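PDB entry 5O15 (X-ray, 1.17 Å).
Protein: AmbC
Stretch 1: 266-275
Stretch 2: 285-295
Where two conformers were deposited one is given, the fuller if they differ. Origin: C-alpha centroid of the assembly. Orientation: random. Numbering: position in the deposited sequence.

Stretch 1, residues 266-275: DGDQLAASIE
Stretch 2 (285-295) ARAGTFRARWA

The most unusual feature of this antiparallel pairing is a beta bulge: between Ala 272 and Ile 274 the register shifts by one residue, just where the opposing chain turns a corner at Gly 288. Before the shift Ala 272 pairs with Phe 290; after it Ile 274 pairs with Ala 287, so Ser 273 faces both Gly 288 and Thr 289. Gly 288 has phi/psi of -62/-39, far from the extended values around it, and its O lies 3.3 Å from Ser 273 CB. The small serine side chain (chi1 p) fits beside this carbonyl.

Strand 269-275 runs at 162° to strand 289-295 and at 174° to strand 285-287, with axes 4.6 and 4.7 Å apart at closest approach. A type I turn from Asp 266 to Gln 269 leads into it. Gln 269 N donates to Asp 266 O (3.0 Å), while Asp 266, with chi1 t, accepts from Asp 268 N at OD1 (3.1 Å), a role suited to a short carboxylate. Gly 267 occupies the turn at -65/-21 and Asp 268 follows at -93/5.

The ladder opens with Trp 294 N to Asp 268 O, 3.0 Å. Three reciprocal pairs follow: Leu 270 N to Ala 292 O (2.9 Å) and Ala 292 N to Leu 270 O (2.8 Å); Ala 272 N to Phe 290 O (3.1 Å) and Phe 290 N to Ala 272 O (2.8 Å); Ile 274 N to Ala 287 O (2.9 Å) and Ala 287 N to Ile 274 O (2.8 Å). Between them lie the non-hydrogen-bonded pairs Gln 269 with Arg 293 and Ala 271 with Arg 291, CA to CA 4.4 and 4.5 Å; beyond the bulge, Glu 275 pairs with Arg 286, also 4.4 Å between CA atoms. CA-H...O contacts supplement the ladder, as from Ala 271 CA to Phe 290 O (3.2 Å).

Leu 270 (t, p), Ala 272, Ile 274 (m, t), Ala 287, Phe 290 (t, chi2 78°) and Ala 292 share a buried, apolar face. Leu 270 CB meets Ala 292 CB at 4.4 Å, Ile 274 CB meets Ala 287 CB at 4.3 Å, and Ile 274 CD1 reaches Phe 290 CB at 4.4 Å.

The other face is more polar. Arg 291 (m, t, t) brings NH1 within 3.6 Å of Ala 271 CB, whose small methyl leaves space for the guanidinium. A water accepts from Arg 293 NE (2.9 Å) and, weakly, from Gln 269 NE2 (3.4 Å), linking these long side chains.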

# COMPACT_ATOMS: atom_id res chain seq x y z
N ASP A 266 -9.69 -10.67 16.58
CA ASP A 266 -10.57 -9.51 16.70
C ASP A 266 -11.51 -9.53 15.50
O ASP A 266 -11.05 -9.41 14.36
CB ASP A 266 -9.76 -8.21 16.73
CG ASP A 266 -10.61 -7.00 17.03
OD1 ASP A 266 -11.82 -7.01 16.69
OD2 ASP A 266 -10.08 -6.02 17.59
N GLY A 267 -12.80 -9.67 15.77
CA GLY A 267 -13.77 -9.89 14.70
C GLY A 267 -13.90 -8.74 13.73
O GLY A 267 -14.38 -8.94 12.61
N ASP A 268 -13.51 -7.53 14.13
CA ASP A 268 -13.62 -6.37 13.26
C ASP A 268 -12.35 -6.12 12.46
O ASP A 268 -12.28 -5.12 11.73
CB ASP A 268 -13.98 -5.13 14.08
CG ASP A 268 -15.27 -5.30 14.86
OD1 ASP A 268 -16.16 -6.03 14.39
OD2 ASP A 268 -15.40 -4.70 15.95
N GLN A 269 -11.36 -7.00 12.55
CA GLN A 269 -10.07 -6.77 11.91
C GLN A 269 -9.65 -7.95 11.06
O GLN A 269 -10.08 -9.09 11.26
CB GLN A 269 -8.97 -6.54 12.93
CG GLN A 269 -9.13 -5.27 13.70
CD GLN A 269 -7.91 -4.95 14.52
OE1 GLN A 269 -6.84 -5.52 14.34
NE2 GLN A 269 -8.08 -4.02 15.43
N LEU A 270 -8.80 -7.64 10.10
CA LEU A 270 -8.15 -8.59 9.21
C LEU A 270 -6.66 -8.30 9.28
O LEU A 270 -6.26 -7.14 9.34
CB LEU A 270 -8.66 -8.34 7.77
CG LEU A 270 -8.32 -9.26 6.62
CD1 LEU A 270 -8.74 -10.68 6.91
CD2 LEU A 270 -9.03 -8.71 5.39
N ALA A 271 -5.85 -9.35 9.29
CA ALA A 271 -4.40 -9.19 9.40
C ALA A 271 -3.73 -10.26 8.56
O ALA A 271 -4.21 -11.39 8.49
CB ALA A 271 -3.91 -9.27 10.85
N ALA A 272 -2.62 -9.90 7.91
CA ALA A 272 -1.92 -10.82 7.04
C ALA A 272 -0.49 -10.32 6.84
O ALA A 272 -0.19 -9.15 7.03
CB ALA A 272 -2.62 -10.92 5.69
N SER A 273 0.38 -11.24 6.41
CA SER A 273 1.69 -10.91 5.86
C SER A 273 1.60 -10.96 4.34
O SER A 273 0.74 -11.65 3.77
CB SER A 273 2.77 -11.90 6.34
OG SER A 273 2.50 -13.21 5.85
N ILE A 274 2.50 -10.24 3.68
CA ILE A 274 2.54 -10.19 2.22
C ILE A 274 3.96 -10.42 1.77
O ILE A 274 4.87 -9.72 2.23
CB ILE A 274 2.04 -8.84 1.67
CG1 ILE A 274 0.61 -8.57 2.12
CG2 ILE A 274 2.17 -8.79 0.14
CD1 ILE A 274 0.13 -7.16 1.82
N GLU A 275 4.15 -11.34 0.84
CA GLU A 275 5.44 -11.56 0.22
C GLU A 275 5.27 -11.47 -1.29
O GLU A 275 4.32 -12.06 -1.83
CB GLU A 275 6.02 -12.91 0.60
CG GLU A 275 6.27 -13.11 2.08
CD GLU A 275 6.33 -14.59 2.33
OE1 GLU A 275 7.27 -15.24 1.81
OE2 GLU A 275 5.38 -15.14 2.94
N ALA A 285 9.60 -7.75 -2.45
CA ALA A 285 9.21 -6.98 -1.28
C ALA A 285 8.52 -7.89 -0.30
O ALA A 285 7.98 -8.94 -0.69
CB ALA A 285 8.32 -5.79 -1.62
N ARG A 286 8.46 -7.45 0.94
CA ARG A 286 7.66 -8.16 1.92
C ARG A 286 7.14 -7.17 2.94
O ARG A 286 7.82 -6.19 3.28
CB ARG A 286 8.44 -9.28 2.59
CG ARG A 286 9.73 -8.82 3.23
CD ARG A 286 10.61 -10.02 3.55
NE ARG A 286 11.82 -9.63 4.25
CZ ARG A 286 12.84 -8.98 3.69
NH1 ARG A 286 12.78 -8.65 2.40
NH2 ARG A 286 13.92 -8.68 4.42
N ALA A 287 5.96 -7.46 3.44
CA ALA A 287 5.36 -6.77 4.58
C ALA A 287 5.10 -7.79 5.66
O ALA A 287 4.32 -8.74 5.45
CB ALA A 287 4.07 -6.05 4.20
N GLY A 288 5.76 -7.65 6.80
CA GLY A 288 5.58 -8.62 7.86
C GLY A 288 4.16 -8.67 8.36
O GLY A 288 3.63 -9.75 8.63
N THR A 289 3.52 -7.52 8.45
CA THR A 289 2.13 -7.42 8.86
C THR A 289 1.45 -6.27 8.12
O THR A 289 2.03 -5.20 7.89
CB THR A 289 1.98 -7.17 10.38
OG1 THR A 289 2.87 -8.02 11.11
CG2 THR A 289 0.55 -7.46 10.82
N PHE A 290 0.22 -6.53 7.78
CA PHE A 290 -0.76 -5.55 7.34
C PHE A 290 -1.97 -5.75 8.24
O PHE A 290 -2.36 -6.90 8.47
CB PHE A 290 -1.15 -5.98 5.85
CG PHE A 290 -2.42 -5.38 5.36
CD1 PHE A 290 -2.46 -4.08 4.93
CD2 PHE A 290 -3.59 -6.14 5.27
CE1 PHE A 290 -3.62 -3.52 4.48
CE2 PHE A 290 -4.77 -5.56 4.83
CZ PHE A 290 -4.77 -4.25 4.43
N ARG A 291 -2.58 -4.67 8.73
CA ARG A 291 -3.78 -4.78 9.55
C ARG A 291 -4.85 -3.86 9.02
O ARG A 291 -4.56 -2.69 8.73
CB ARG A 291 -3.50 -4.40 11.00
CG ARG A 291 -2.46 -5.23 11.62
CD ARG A 291 -2.57 -5.14 13.12
NE ARG A 291 -1.40 -5.73 13.76
CZ ARG A 291 -1.24 -7.02 14.00
NH1 ARG A 291 -2.18 -7.90 13.66
NH2 ARG A 291 -0.13 -7.45 14.58
N ALA A 292 -6.08 -4.37 8.92
CA ALA A 292 -7.20 -3.60 8.44
C ALA A 292 -8.37 -3.76 9.39
O ALA A 292 -8.48 -4.76 10.10
CB ALA A 292 -7.64 -4.09 7.05
N ARG A 293 -9.24 -2.76 9.39
CA ARG A 293 -10.45 -2.75 10.19
C ARG A 293 -11.64 -2.43 9.31
O ARG A 293 -11.56 -1.52 8.48
CB ARG A 293 -10.33 -1.66 11.27
CG ARG A 293 -11.51 -1.52 12.18
CD ARG A 293 -11.29 -0.44 13.23
NE ARG A 293 -10.20 -0.76 14.16
CZ ARG A 293 -9.02 -0.15 14.20
NH1 ARG A 293 -8.73 0.84 13.36
NH2 ARG A 293 -8.12 -0.52 15.10
N TRP A 294 -12.74 -3.15 9.51
CA TRP A 294 -13.96 -2.90 8.76
C TRP A 294 -14.46 -1.48 8.98
O TRP A 294 -14.50 -1.00 10.12
CB TRP A 294 -15.03 -3.91 9.15
CG TRP A 294 -14.80 -5.27 8.57
CD1 TRP A 294 -13.99 -6.26 9.06
CD2 TRP A 294 -15.37 -5.78 7.37
NE1 TRP A 294 -14.05 -7.37 8.24
CE2 TRP A 294 -14.89 -7.08 7.19
CE3 TRP A 294 -16.26 -5.25 6.43
CZ2 TRP A 294 -15.26 -7.87 6.13
CZ3 TRP A 294 -16.63 -6.05 5.36
CH2 TRP A 294 -16.13 -7.34 5.22
N ALA A 295 -14.84 -0.81 7.89
CA ALA A 295 -15.31 0.57 7.93
C ALA A 295 -16.56 0.70 7.07
O ALA A 295 -16.66 0.09 5.99
CB ALA A 295 -14.26 1.52 7.37
O HOH W 1 -11.31 -2.91 15.68